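Local coordinates for DNA photolyase (Agrobacterium tumefaciens, PDB 4U63), which repairs cyclobutane pyrimidine dimers in ultraviolet-damaged DNA with light, using a flavin cofactor and a methenyltetrahydrofolate antenna, at residues F325-D330 against I378-G383; T342-V347 against P476-G481; F371-L376 against A401-V406. All coordinates share one frame; numbering follows the deposited sequence.

Interaction 1 of 3, residues F325-D330 against I378-G383; sequences FSWRDD and IDWRKG. With SO4 (sulfate ion), chain M.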
loop_
_atom_site.group_PDB
_atom_site.type_symbol
_atom_site.label_atom_id
_atom_site.label_comp_id
_atom_site.label_asym_id
_atom_site.label_seq_id
_atom_site.Cartn_x
_atom_site.Cartn_y
_atom_site.Cartn_z
ATOM N N PHE A 325 -24.731 -12.300 5.700
ATOM C CA PHE A 325 -24.430 -11.736 7.011
ATOM C C PHE A 325 -25.163 -10.408 7.167
ATOM O O PHE A 325 -25.153 -9.592 6.247
ATOM C CB PHE A 325 -22.927 -11.535 7.182
ATOM C CG PHE A 325 -22.497 -11.457 8.603
ATOM C CD1 PHE A 325 -22.570 -10.262 9.297
ATOM C CD2 PHE A 325 -22.029 -12.582 9.256
ATOM C CE1 PHE A 325 -22.176 -10.193 10.621
ATOM C CE2 PHE A 325 -21.630 -12.523 10.578
ATOM C CZ PHE A 325 -21.708 -11.330 11.264
ATOM N N SER A 326 -25.800 -10.201 8.319
ATOM C CA SER A 326 -26.585 -8.983 8.557
ATOM C C SER A 326 -25.759 -7.949 9.321
ATOM O O SER A 326 -25.646 -7.999 10.542
ATOM C CB SER A 326 -27.880 -9.299 9.310
ATOM O OG SER A 326 -28.691 -8.137 9.423
ATOM N N TRP A 327 -25.179 -7.010 8.584
ATOM C CA TRP A 327 -24.344 -5.974 9.191
ATOM C C TRP A 327 -25.241 -4.915 9.784
ATOM O O TRP A 327 -26.349 -4.693 9.293
ATOM C CB TRP A 327 -23.408 -5.345 8.159
ATOM C CG TRP A 327 -22.516 -6.341 7.502
ATOM C CD1 TRP A 327 -22.554 -6.741 6.205
ATOM C CD2 TRP A 327 -21.463 -7.086 8.125
ATOM N NE1 TRP A 327 -21.581 -7.688 5.973
ATOM C CE2 TRP A 327 -20.899 -7.917 7.137
ATOM C CE3 TRP A 327 -20.942 -7.127 9.422
ATOM C CZ2 TRP A 327 -19.836 -8.783 7.404
ATOM C CZ3 TRP A 327 -19.881 -7.989 9.692
ATOM C CH2 TRP A 327 -19.342 -8.808 8.688
ATOM N N ARG A 328 -24.764 -4.270 10.840
ATOM C CA ARG A 328 -25.497 -3.163 11.453
ATOM C C ARG A 328 -25.509 -1.944 10.554
ATOM O O ARG A 328 -24.525 -1.652 9.874
ATOM C CB ARG A 328 -24.902 -2.786 12.810
ATOM C CG ARG A 328 -25.349 -3.713 13.922
ATOM C CD ARG A 328 -24.693 -3.394 15.256
ATOM N NE ARG A 328 -24.973 -2.033 15.709
ATOM C CZ ARG A 328 -26.129 -1.620 16.222
ATOM N NH1 ARG A 328 -27.173 -2.452 16.371
ATOM N NH2 ARG A 328 -26.257 -0.347 16.599
ATOM N N ASP A 329 -26.648 -1.254 10.549
ATOM C CA ASP A 329 -26.776 0.053 9.931
ATOM C C ASP A 329 -26.609 1.051 11.066
ATOM O O ASP A 329 -27.583 1.431 11.726
ATOM C CB ASP A 329 -28.141 0.194 9.245
ATOM C CG ASP A 329 -28.365 1.578 8.622
ATOM O OD1 ASP A 329 -27.418 2.391 8.544
ATOM O OD2 ASP A 329 -29.508 1.848 8.206
ATOM N N ASP A 330 -25.359 1.461 11.296
ATOM C CA ASP A 330 -25.008 2.334 12.416
ATOM C C ASP A 330 -23.860 3.256 12.013
ATOM O O ASP A 330 -22.693 3.067 12.401
ATOM C CB ASP A 330 -24.651 1.484 13.644
ATOM C CG ASP A 330 -24.545 2.299 14.926
ATOM O OD1 ASP A 330 -24.435 3.546 14.875
ATOM O OD2 ASP A 330 -24.560 1.674 16.006
ATOM N N ILE A 378 -19.963 -3.827 11.566
ATOM C CA ILE A 378 -20.067 -2.964 10.394
ATOM C C ILE A 378 -19.362 -3.616 9.221
ATOM O O ILE A 378 -18.280 -4.190 9.379
ATOM C CB ILE A 378 -19.470 -1.577 10.673
ATOM C CG1 ILE A 378 -20.396 -0.798 11.606
ATOM C CG2 ILE A 378 -19.270 -0.799 9.383
ATOM C CD1 ILE A 378 -19.799 0.493 12.103
ATOM N N ASP A 379 -19.995 -3.526 8.053
ATOM C CA ASP A 379 -19.487 -4.103 6.802
ATOM C C ASP A 379 -18.006 -3.781 6.576
ATOM O O ASP A 379 -17.614 -2.615 6.546
ATOM C CB ASP A 379 -20.338 -3.552 5.644
ATOM C CG ASP A 379 -20.078 -4.238 4.317
ATOM O OD1 ASP A 379 -19.037 -4.894 4.133
ATOM O OD2 ASP A 379 -20.946 -4.104 3.435
ATOM N N TRP A 380 -17.192 -4.820 6.432
ATOM C CA TRP A 380 -15.745 -4.646 6.218
ATOM C C TRP A 380 -15.406 -3.749 5.020
ATOM O O TRP A 380 -14.375 -3.080 5.013
ATOM C CB TRP A 380 -15.036 -5.997 6.083
ATOM C CG TRP A 380 -15.466 -6.866 4.940
ATOM C CD1 TRP A 380 -16.391 -7.865 4.981
ATOM C CD2 TRP A 380 -14.961 -6.844 3.597
ATOM N NE1 TRP A 380 -16.509 -8.457 3.754
ATOM C CE2 TRP A 380 -15.650 -7.850 2.881
ATOM C CE3 TRP A 380 -14.011 -6.066 2.927
ATOM C CZ2 TRP A 380 -15.408 -8.108 1.530
ATOM C CZ3 TRP A 380 -13.771 -6.324 1.577
ATOM C CH2 TRP A 380 -14.469 -7.339 0.896
ATOM N N ARG A 381 -16.297 -3.718 4.024
ATOM C CA ARG A 381 -16.103 -2.892 2.841
ATOM C C ARG A 381 -16.038 -1.408 3.220
ATOM O O ARG A 381 -15.342 -0.638 2.569
ATOM C CB ARG A 381 -17.222 -3.127 1.831
ATOM C CG ARG A 381 -17.275 -4.527 1.249
ATOM C CD ARG A 381 -18.700 -4.800 0.726
ATOM N NE ARG A 381 -18.885 -6.173 0.289
ATOM C CZ ARG A 381 -19.254 -7.211 1.056
ATOM N NH1 ARG A 381 -19.499 -7.091 2.375
ATOM N NH2 ARG A 381 -19.377 -8.403 0.488
ATOM N N LYS A 382 -16.752 -1.013 4.277
ATOM C CA LYS A 382 -16.698 0.379 4.739
ATOM C C LYS A 382 -15.329 0.706 5.327
ATOM O O LYS A 382 -14.787 1.781 5.082
ATOM C CB LYS A 382 -17.805 0.665 5.746
ATOM C CG LYS A 382 -19.189 0.672 5.105
ATOM C CD LYS A 382 -20.298 0.657 6.136
ATOM C CE LYS A 382 -20.395 1.948 6.930
ATOM N NZ LYS A 382 -20.756 3.120 6.087
ATOM N N GLY A 383 -14.773 -0.222 6.099
ATOM C CA GLY A 383 -13.415 -0.059 6.632
ATOM C C GLY A 383 -12.370 -0.029 5.523
ATOM O O GLY A 383 -11.446 0.785 5.540
HETATM S S SO4 M . -29.608 -0.443 18.220
HETATM O O1 SO4 M . -28.287 0.067 18.656
HETATM O O2 SO4 M . -29.955 0.126 16.900
HETATM O O3 SO4 M . -30.625 -0.048 19.213
HETATM O O4 SO4 M . -29.569 -1.919 18.121
HETATM O O HOH W 1 -20.507 -9.634 3.852
HETATM O O HOH W 2 -22.470 -1.830 8.030
#
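W327 and W380 meet as probably the two outer members of the photolyase tryptophan triad, consistent with W380 touching W403 beside the flavin. CZ2 of W327 stands 4.3 Å from CD1 of W380, near the plane of the W380 ring. The closest approach to the W327 ring is by D379, the N-cap of helix 380-390. Its CA sits 3.8 Å from the centroid of the W327 five-membered ring and 12° off the normal, a CH-pi contact, while F325 packs on the other face. With CG of D379 anti to the backbone N (chi1 -170°), the side chain crosses the indole at about a right angle, its carboxylate plane 13° from the ring plane. OD1 of D379 is gripped from opposite faces of its plane, by R381 N at 3.0 Å (the capping bond) and R381 NH1 at 2.9 Å (a salt bridge). A water in the indole plane accepts from W327 NE1 (3.1 Å) and R381 NH1; a second joins R328 O to D379 N. Backbone and carboxylate thus lie over one ring face and water takes up its N-H; the carboxylate may ease transient oxidation of W327, partly offset by R381.

Interaction 2 of 3, residues T342-V347 against P476-G481; sequences TGYPIV and PIVDHG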
loop_
_atom_site.group_PDB
_atom_site.type_symbol
_atom_site.label_atom_id
_atom_site.label_comp_id
_atom_site.label_asym_id
_atom_site.label_seq_id
_atom_site.Cartn_x
_atom_site.Cartn_y
_atom_site.Cartn_z
ATOM N N THR A 342 -13.737 5.524 19.937
ATOM C CA THR A 342 -14.426 4.314 20.354
ATOM C C THR A 342 -14.417 4.110 21.870
ATOM O O THR A 342 -15.232 3.354 22.391
ATOM C CB THR A 342 -13.802 3.080 19.697
ATOM O OG1 THR A 342 -12.469 2.877 20.204
ATOM C CG2 THR A 342 -13.755 3.250 18.176
ATOM N N GLY A 343 -13.488 4.764 22.570
ATOM C CA GLY A 343 -13.315 4.566 24.014
ATOM C C GLY A 343 -12.424 3.373 24.357
ATOM O O GLY A 343 -12.231 3.070 25.539
ATOM N N TYR A 344 -11.904 2.695 23.325
ATOM C CA TYR A 344 -10.916 1.621 23.460
ATOM C C TYR A 344 -9.574 2.211 23.030
ATOM O O TYR A 344 -9.341 2.409 21.834
ATOM C CB TYR A 344 -11.297 0.418 22.584
ATOM C CG TYR A 344 -12.465 -0.358 23.142
ATOM C CD1 TYR A 344 -13.782 0.048 22.896
ATOM C CD2 TYR A 344 -12.261 -1.488 23.936
ATOM C CE1 TYR A 344 -14.861 -0.654 23.420
ATOM C CE2 TYR A 344 -13.331 -2.193 24.464
ATOM C CZ TYR A 344 -14.629 -1.776 24.206
ATOM O OH TYR A 344 -15.682 -2.488 24.737
ATOM N N PRO A 345 -8.690 2.523 23.999
ATOM C CA PRO A 345 -7.473 3.291 23.660
ATOM C C PRO A 345 -6.613 2.756 22.515
ATOM O O PRO A 345 -6.162 3.535 21.699
ATOM C CB PRO A 345 -6.705 3.296 24.972
ATOM C CG PRO A 345 -7.794 3.321 25.995
ATOM C CD PRO A 345 -8.825 2.370 25.460
ATOM N N ILE A 346 -6.388 1.451 22.449
ATOM C CA ILE A 346 -5.525 0.906 21.389
ATOM C C ILE A 346 -6.141 1.130 20.003
ATOM O O ILE A 346 -5.432 1.427 19.045
ATOM C CB ILE A 346 -5.152 -0.583 21.642
ATOM C CG1 ILE A 346 -4.087 -1.067 20.657
ATOM C CG2 ILE A 346 -6.364 -1.501 21.571
ATOM C CD1 ILE A 346 -2.755 -0.378 20.795
ATOM N N VAL A 347 -7.467 1.000 19.919
ATOM C CA VAL A 347 -8.195 1.228 18.669
ATOM C C VAL A 347 -8.091 2.701 18.304
ATOM O O VAL A 347 -7.747 3.057 17.177
ATOM C CB VAL A 347 -9.675 0.806 18.800
ATOM C CG1 VAL A 347 -10.488 1.213 17.569
ATOM C CG2 VAL A 347 -9.765 -0.696 19.037
ATOM N N PRO A 476 -16.429 3.595 26.548
ATOM C CA PRO A 476 -16.525 2.622 25.464
ATOM C C PRO A 476 -17.848 2.746 24.752
ATOM O O PRO A 476 -18.893 2.810 25.399
ATOM C CB PRO A 476 -16.429 1.276 26.183
ATOM C CG PRO A 476 -15.664 1.580 27.400
ATOM C CD PRO A 476 -16.133 2.937 27.831
ATOM N N ILE A 477 -17.809 2.794 23.422
ATOM C CA ILE A 477 -19.040 2.933 22.630
ATOM C C ILE A 477 -19.851 1.636 22.587
ATOM O O ILE A 477 -21.044 1.660 22.258
ATOM C CB ILE A 477 -18.775 3.499 21.211
ATOM C CG1 ILE A 477 -17.902 2.569 20.363
ATOM C CG2 ILE A 477 -18.145 4.883 21.324
ATOM C CD1 ILE A 477 -17.863 2.954 18.896
ATOM N N VAL A 478 -19.206 0.515 22.919
ATOM C CA VAL A 478 -19.910 -0.757 23.106
ATOM C C VAL A 478 -19.223 -1.517 24.261
ATOM O O VAL A 478 -18.015 -1.364 24.481
ATOM C CB VAL A 478 -19.930 -1.590 21.797
ATOM C CG1 VAL A 478 -18.533 -2.096 21.444
ATOM C CG2 VAL A 478 -20.934 -2.733 21.897
ATOM N N ASP A 479 -20.001 -2.311 24.999
ATOM C CA ASP A 479 -19.469 -3.198 26.031
ATOM C C ASP A 479 -18.892 -4.427 25.335
ATOM O O ASP A 479 -19.530 -4.977 24.441
ATOM C CB ASP A 479 -20.578 -3.611 27.002
ATOM C CG ASP A 479 -20.143 -4.698 27.975
ATOM O OD1 ASP A 479 -19.393 -4.398 28.924
ATOM O OD2 ASP A 479 -20.567 -5.853 27.798
ATOM N N HIS A 480 -17.693 -4.851 25.739
ATOM C CA HIS A 480 -17.027 -5.999 25.099
ATOM C C HIS A 480 -17.894 -7.254 25.103
ATOM O O HIS A 480 -18.079 -7.881 24.058
ATOM C CB HIS A 480 -15.682 -6.317 25.762
ATOM C CG HIS A 480 -15.097 -7.624 25.317
ATOM N ND1 HIS A 480 -14.571 -7.804 24.062
ATOM C CD2 HIS A 480 -14.972 -8.812 25.948
ATOM C CE1 HIS A 480 -14.139 -9.045 23.934
ATOM N NE2 HIS A 480 -14.373 -9.679 25.066
ATOM N N GLY A 481 -18.408 -7.616 26.281
ATOM C CA GLY A 481 -19.235 -8.814 26.437
ATOM C C GLY A 481 -20.469 -8.788 25.549
ATOM O O GLY A 481 -20.737 -9.739 24.826
HETATM O O HOH W 3 -16.076 -3.193 27.671
#
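Y344 OH donates to V478 O at 2.6 Å, a short bond in which the carbonyl oxygen lies at the edge of the phenol, near the ring plane. The second direct bond is between backbones: I477 N donates a hydrogen bond to T342 O at 2.8 Å with an N-H...O angle of 155°. That same oxygen also receives a CA-H...O contact from P476, whose CA is 3.4 Å away. A water completes the polar set, donating to Y344 OH and accepting from H480 N, each at 3.0 Å, so carbonyl and solvent both hold the hydroxyl at the start of the last helix.

Behind these bonds, T342 OG1 accepts from Y344 N at 3.2 Å, an ST turn that D348 braces by bonding T342 OG1 and G343 N. G343 turns with positive phi (85°), and its CA, carrying no side chain, comes within 4.0 Å of P476 CA. CE1 of Y344 touches CB of P476 at 3.7 Å, the two side chains crossing at about a right angle. I477 lays CG1 and CG2 against T342 O, its CD1 4.1 Å from T342 CB. F371 meets the tyrosine ring, and H480 ND1 is bonded to H375.

Two helix starts far apart in sequence, with Y344 at the N-cap of helix 345-357 and D479, capping K482 N, at that of 480-495, are thus clasped together within the all-helical FAD-binding region.

Interaction 3 of 3, residues F371-L376 against A401-V406; sequences FLIKHL and ANWQWV. With FAD (flavin-adenine dinucleotide), chain C.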
loop_
_atom_site.group_PDB
_atom_site.type_symbol
_atom_site.label_atom_id
_atom_site.label_comp_id
_atom_site.label_asym_id
_atom_site.label_seq_id
_atom_site.Cartn_x
_atom_site.Cartn_y
_atom_site.Cartn_z
ATOM N N PHE A 371 -12.169 -4.688 15.343
ATOM C CA PHE A 371 -13.113 -3.910 16.129
ATOM C C PHE A 371 -14.321 -3.455 15.291
ATOM O O PHE A 371 -15.469 -3.540 15.745
ATOM C CB PHE A 371 -12.446 -2.705 16.761
ATOM C CG PHE A 371 -13.304 -2.032 17.788
ATOM C CD1 PHE A 371 -13.333 -2.502 19.091
ATOM C CD2 PHE A 371 -14.106 -0.947 17.452
ATOM C CE1 PHE A 371 -14.128 -1.907 20.046
ATOM C CE2 PHE A 371 -14.906 -0.337 18.410
ATOM C CZ PHE A 371 -14.917 -0.817 19.709
ATOM N N LEU A 372 -14.060 -2.986 14.075
ATOM C CA LEU A 372 -15.133 -2.546 13.184
ATOM C C LEU A 372 -16.089 -3.679 12.809
ATOM O O LEU A 372 -17.305 -3.545 12.927
ATOM C CB LEU A 372 -14.537 -1.947 11.906
ATOM C CG LEU A 372 -15.536 -1.369 10.908
ATOM C CD1 LEU A 372 -16.260 -0.178 11.523
ATOM C CD2 LEU A 372 -14.844 -0.976 9.620
ATOM N N ILE A 373 -15.513 -4.798 12.379
ATOM C CA ILE A 373 -16.272 -5.938 11.839
ATOM C C ILE A 373 -17.020 -6.694 12.933
ATOM O O ILE A 373 -18.188 -7.073 12.758
ATOM C CB ILE A 373 -15.310 -6.910 11.103
ATOM C CG1 ILE A 373 -14.701 -6.211 9.880
ATOM C CG2 ILE A 373 -16.016 -8.204 10.682
ATOM C CD1 ILE A 373 -13.428 -6.850 9.379
ATOM N N LYS A 374 -16.351 -6.923 14.058
ATOM C CA LYS A 374 -16.906 -7.776 15.113
ATOM C C LYS A 374 -17.544 -6.997 16.242
ATOM O O LYS A 374 -18.688 -7.237 16.565
ATOM C CB LYS A 374 -15.838 -8.732 15.612
ATOM C CG LYS A 374 -15.332 -9.577 14.455
ATOM C CD LYS A 374 -14.373 -10.635 14.879
ATOM C CE LYS A 374 -13.971 -11.476 13.684
ATOM N NZ LYS A 374 -13.036 -12.533 14.101
ATOM N N HIS A 375 -16.822 -6.057 16.833
ATOM C CA HIS A 375 -17.408 -5.259 17.919
ATOM C C HIS A 375 -18.509 -4.319 17.465
ATOM O O HIS A 375 -19.502 -4.178 18.174
ATOM C CB HIS A 375 -16.334 -4.492 18.680
ATOM C CG HIS A 375 -15.552 -5.354 19.604
ATOM N ND1 HIS A 375 -14.587 -6.227 19.157
ATOM C CD2 HIS A 375 -15.602 -5.501 20.947
ATOM C CE1 HIS A 375 -14.067 -6.867 20.183
ATOM N NE2 HIS A 375 -14.665 -6.447 21.278
ATOM N N LEU A 376 -18.352 -3.686 16.299
ATOM C CA LEU A 376 -19.404 -2.787 15.782
ATOM C C LEU A 376 -20.320 -3.450 14.741
ATOM O O LEU A 376 -21.345 -2.890 14.381
ATOM C CB LEU A 376 -18.789 -1.504 15.217
ATOM C CG LEU A 376 -17.816 -0.786 16.154
ATOM C CD1 LEU A 376 -17.281 0.482 15.503
ATOM C CD2 LEU A 376 -18.485 -0.459 17.486
ATOM N N ALA A 401 -7.278 -7.898 0.611
ATOM C CA ALA A 401 -6.921 -9.223 1.138
ATOM C C ALA A 401 -6.912 -9.235 2.658
ATOM O O ALA A 401 -7.459 -10.130 3.287
ATOM C CB ALA A 401 -5.571 -9.665 0.614
ATOM N N ASN A 402 -6.263 -8.236 3.256
ATOM C CA ASN A 402 -6.168 -8.193 4.713
ATOM C C ASN A 402 -7.516 -7.982 5.394
ATOM O O ASN A 402 -7.801 -8.623 6.392
ATOM C CB ASN A 402 -5.123 -7.164 5.168
ATOM C CG ASN A 402 -3.703 -7.689 5.029
ATOM O OD1 ASN A 402 -3.232 -8.428 5.891
ATOM N ND2 ASN A 402 -3.025 -7.325 3.954
ATOM N N TRP A 403 -8.348 -7.106 4.846
ATOM C CA TRP A 403 -9.718 -6.953 5.361
ATOM C C TRP A 403 -10.500 -8.274 5.309
ATOM O O TRP A 403 -11.171 -8.642 6.283
ATOM C CB TRP A 403 -10.468 -5.841 4.623
ATOM C CG TRP A 403 -10.120 -4.476 5.152
ATOM C CD1 TRP A 403 -9.214 -3.604 4.642
ATOM C CD2 TRP A 403 -10.674 -3.859 6.312
ATOM N NE1 TRP A 403 -9.162 -2.460 5.420
ATOM C CE2 TRP A 403 -10.048 -2.600 6.457
ATOM C CE3 TRP A 403 -11.637 -4.256 7.257
ATOM C CZ2 TRP A 403 -10.367 -1.731 7.491
ATOM C CZ3 TRP A 403 -11.952 -3.402 8.285
ATOM C CH2 TRP A 403 -11.313 -2.144 8.401
ATOM N N GLN A 404 -10.396 -9.000 4.196
ATOM C CA GLN A 404 -11.088 -10.293 4.081
ATOM C C GLN A 404 -10.600 -11.325 5.107
ATOM O O GLN A 404 -11.410 -12.069 5.664
ATOM C CB GLN A 404 -11.006 -10.852 2.658
ATOM C CG GLN A 404 -11.818 -10.033 1.659
ATOM C CD GLN A 404 -12.883 -10.839 0.910
ATOM O OE1 GLN A 404 -13.490 -11.752 1.456
ATOM N NE2 GLN A 404 -13.119 -10.476 -0.331
ATOM N N TRP A 405 -9.294 -11.359 5.373
ATOM C CA TRP A 405 -8.757 -12.281 6.396
ATOM C C TRP A 405 -9.288 -11.933 7.782
ATOM O O TRP A 405 -9.701 -12.815 8.525
ATOM C CB TRP A 405 -7.225 -12.296 6.405
ATOM C CG TRP A 405 -6.614 -13.000 5.232
ATOM C CD1 TRP A 405 -7.038 -14.177 4.651
ATOM C CD2 TRP A 405 -5.459 -12.595 4.501
ATOM N NE1 TRP A 405 -6.215 -14.508 3.604
ATOM C CE2 TRP A 405 -5.239 -13.561 3.488
ATOM C CE3 TRP A 405 -4.576 -11.512 4.601
ATOM C CZ2 TRP A 405 -4.187 -13.461 2.582
ATOM C CZ3 TRP A 405 -3.539 -11.419 3.695
ATOM C CH2 TRP A 405 -3.348 -12.389 2.702
ATOM N N VAL A 406 -9.300 -10.643 8.123
ATOM C CA VAL A 406 -9.845 -10.227 9.418
ATOM C C VAL A 406 -11.345 -10.582 9.514
ATOM O O VAL A 406 -11.827 -10.985 10.577
ATOM C CB VAL A 406 -9.612 -8.728 9.698
ATOM C CG1 VAL A 406 -10.225 -8.339 11.043
ATOM C CG2 VAL A 406 -8.122 -8.420 9.723
HETATM P PA FAD C . 7.266 -4.117 7.105
HETATM O O1A FAD C . 6.981 -4.894 8.350
HETATM O O2A FAD C . 8.555 -3.374 7.000
HETATM O O5B FAD C . 7.058 -5.135 5.881
HETATM C C5B FAD C . 7.726 -4.965 4.626
HETATM C C4B FAD C . 6.746 -4.952 3.462
HETATM O O4B FAD C . 6.017 -6.175 3.384
HETATM C C3B FAD C . 5.697 -3.868 3.565
HETATM O O3B FAD C . 6.203 -2.585 3.163
HETATM C C2B FAD C . 4.603 -4.411 2.672
HETATM O O2B FAD C . 4.864 -4.137 1.294
HETATM C C1B FAD C . 4.691 -5.899 2.903
HETATM N N9A FAD C . 3.741 -6.408 3.917
HETATM C C8A FAD C . 3.984 -6.541 5.234
HETATM N N7A FAD C . 2.921 -7.067 5.876
HETATM C C5A FAD C . 1.967 -7.302 4.949
HETATM C C6A FAD C . 0.604 -7.839 4.971
HETATM N N6A FAD C . 0.054 -8.246 6.132
HETATM N N1A FAD C . -0.055 -7.900 3.792
HETATM C C2A FAD C . 0.501 -7.479 2.632
HETATM N N3A FAD C . 1.752 -6.978 2.553
HETATM C C4A FAD C . 2.510 -6.867 3.662
HETATM N N1 FAD C . -0.346 -3.083 3.210
HETATM C C2 FAD C . -0.198 -2.309 2.113
HETATM O O2 FAD C . 0.930 -2.292 1.572
HETATM N N3 FAD C . -1.224 -1.580 1.605
HETATM C C4 FAD C . -2.460 -1.585 2.166
HETATM O O4 FAD C . -3.412 -0.918 1.682
HETATM C C4X FAD C . -2.687 -2.401 3.375
HETATM N N5 FAD C . -3.885 -2.453 4.028
HETATM C C5X FAD C . -4.051 -3.245 5.128
HETATM C C6 FAD C . -5.276 -3.323 5.777
HETATM C C7 FAD C . -5.452 -4.120 6.913
HETATM C C7M FAD C . -6.793 -4.190 7.606
HETATM C C8 FAD C . -4.313 -4.898 7.447
HETATM C C8M FAD C . -4.445 -5.782 8.668
HETATM C C9 FAD C . -3.101 -4.824 6.813
HETATM C C9A FAD C . -2.904 -4.038 5.674
HETATM N N10 FAD C . -1.636 -3.963 5.025
HETATM C C10 FAD C . -1.515 -3.162 3.877
HETATM C "C1'" FAD C . -0.483 -4.762 5.460
HETATM C "C2'" FAD C . 0.504 -4.191 6.454
HETATM O "O2'" FAD C . -0.200 -3.748 7.619
HETATM C "C3'" FAD C . 1.344 -3.080 5.856
HETATM O "O3'" FAD C . 1.987 -3.516 4.661
HETATM C "C4'" FAD C . 2.393 -2.646 6.879
HETATM O "O4'" FAD C . 1.740 -2.009 7.975
HETATM C "C5'" FAD C . 3.372 -1.692 6.226
HETATM O "O5'" FAD C . 4.379 -1.244 7.146
HETATM P P FAD C . 5.920 -1.532 6.799
HETATM O O1P FAD C . 6.754 -0.901 7.859
HETATM O O2P FAD C . 6.227 -1.109 5.390
HETATM O O3P FAD C . 5.990 -3.134 6.899
HETATM O O HOH W 4 -12.570 -13.546 11.577
HETATM O O HOH W 5 -9.965 -11.437 12.997
#
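I373 pushes its CD1 into the angle between W403 and V406. The methyl lies near the plane of the indole, at its edge, 3.8 Å from W403 CE3, and is 3.9 Å from V406 CG1. Keeping CG1 anti to the carbonyl carbon (chi1 -65°) and then extending, the isoleucine reaches across with its longer branch. L372 meets the same six-membered ring further round, its CD2 3.9 Å from W403 CH2, the two side chains crossing at about a right angle.

The polar end of the contact is wet. K374, fully stretched, passes CE by V406 O, and a water accepts from K374 NZ and donates to V406 O, each at 2.8 Å; a second water donates to the same oxygen but is held only weakly by the amine. K374 NZ also bonds the carbonyls of R418 and F416.

Beyond the aliphatic layer is the flavin. Its methyl C7M sits over one face of W403, offset toward the rim and 3.7 Å from NE1. One residue earlier, N402 grips the adenine with its amide: ND2 donates to N1A at 3.0 Å, and OD1 accepts from N6A. Its CB and CG lie against the benzo end of the isoalloxazine, so one side chain touches both ends of the folded cofactor.

Segments 371-375 and 401-406 run roughly parallel, 25° apart, their axes 10.8 Å from each other at closest approach. A wider pi-type turn, with L376 N bonded to F371 O, lies in the first. W380, W337 and F387, the last edge-to-face, also pack around W403. A U-shaped FAD with a tryptophan beside its dimethylbenzene edge is characteristic of photolyases, and W403 is probably the triad member nearest the flavin.

Overall arrangement
Interaction 3 is the buried core contact beside the flavin, mainly apolar with a watered lysine at one end. Interactions 1 and 2 are partly buried, more than 20 Å from the chain centre; the polar links across interaction 1 run through water, whereas interaction 2 has direct hydrogen bonds. Helix 362-375 ties them together. Its L372 O probably bonds I378 N of interaction 1 at 3.0 Å, and separately G383 of helix 380-390 packs on W403. The same helix meets interaction 2 through F371 against Y344 and a probable bond between H375 NE2 and H480 ND1. Together 1 and 3 suggest a tryptophan path from flavin towards solvent, while 2 joins the starts of helices 345-357 and 480-495.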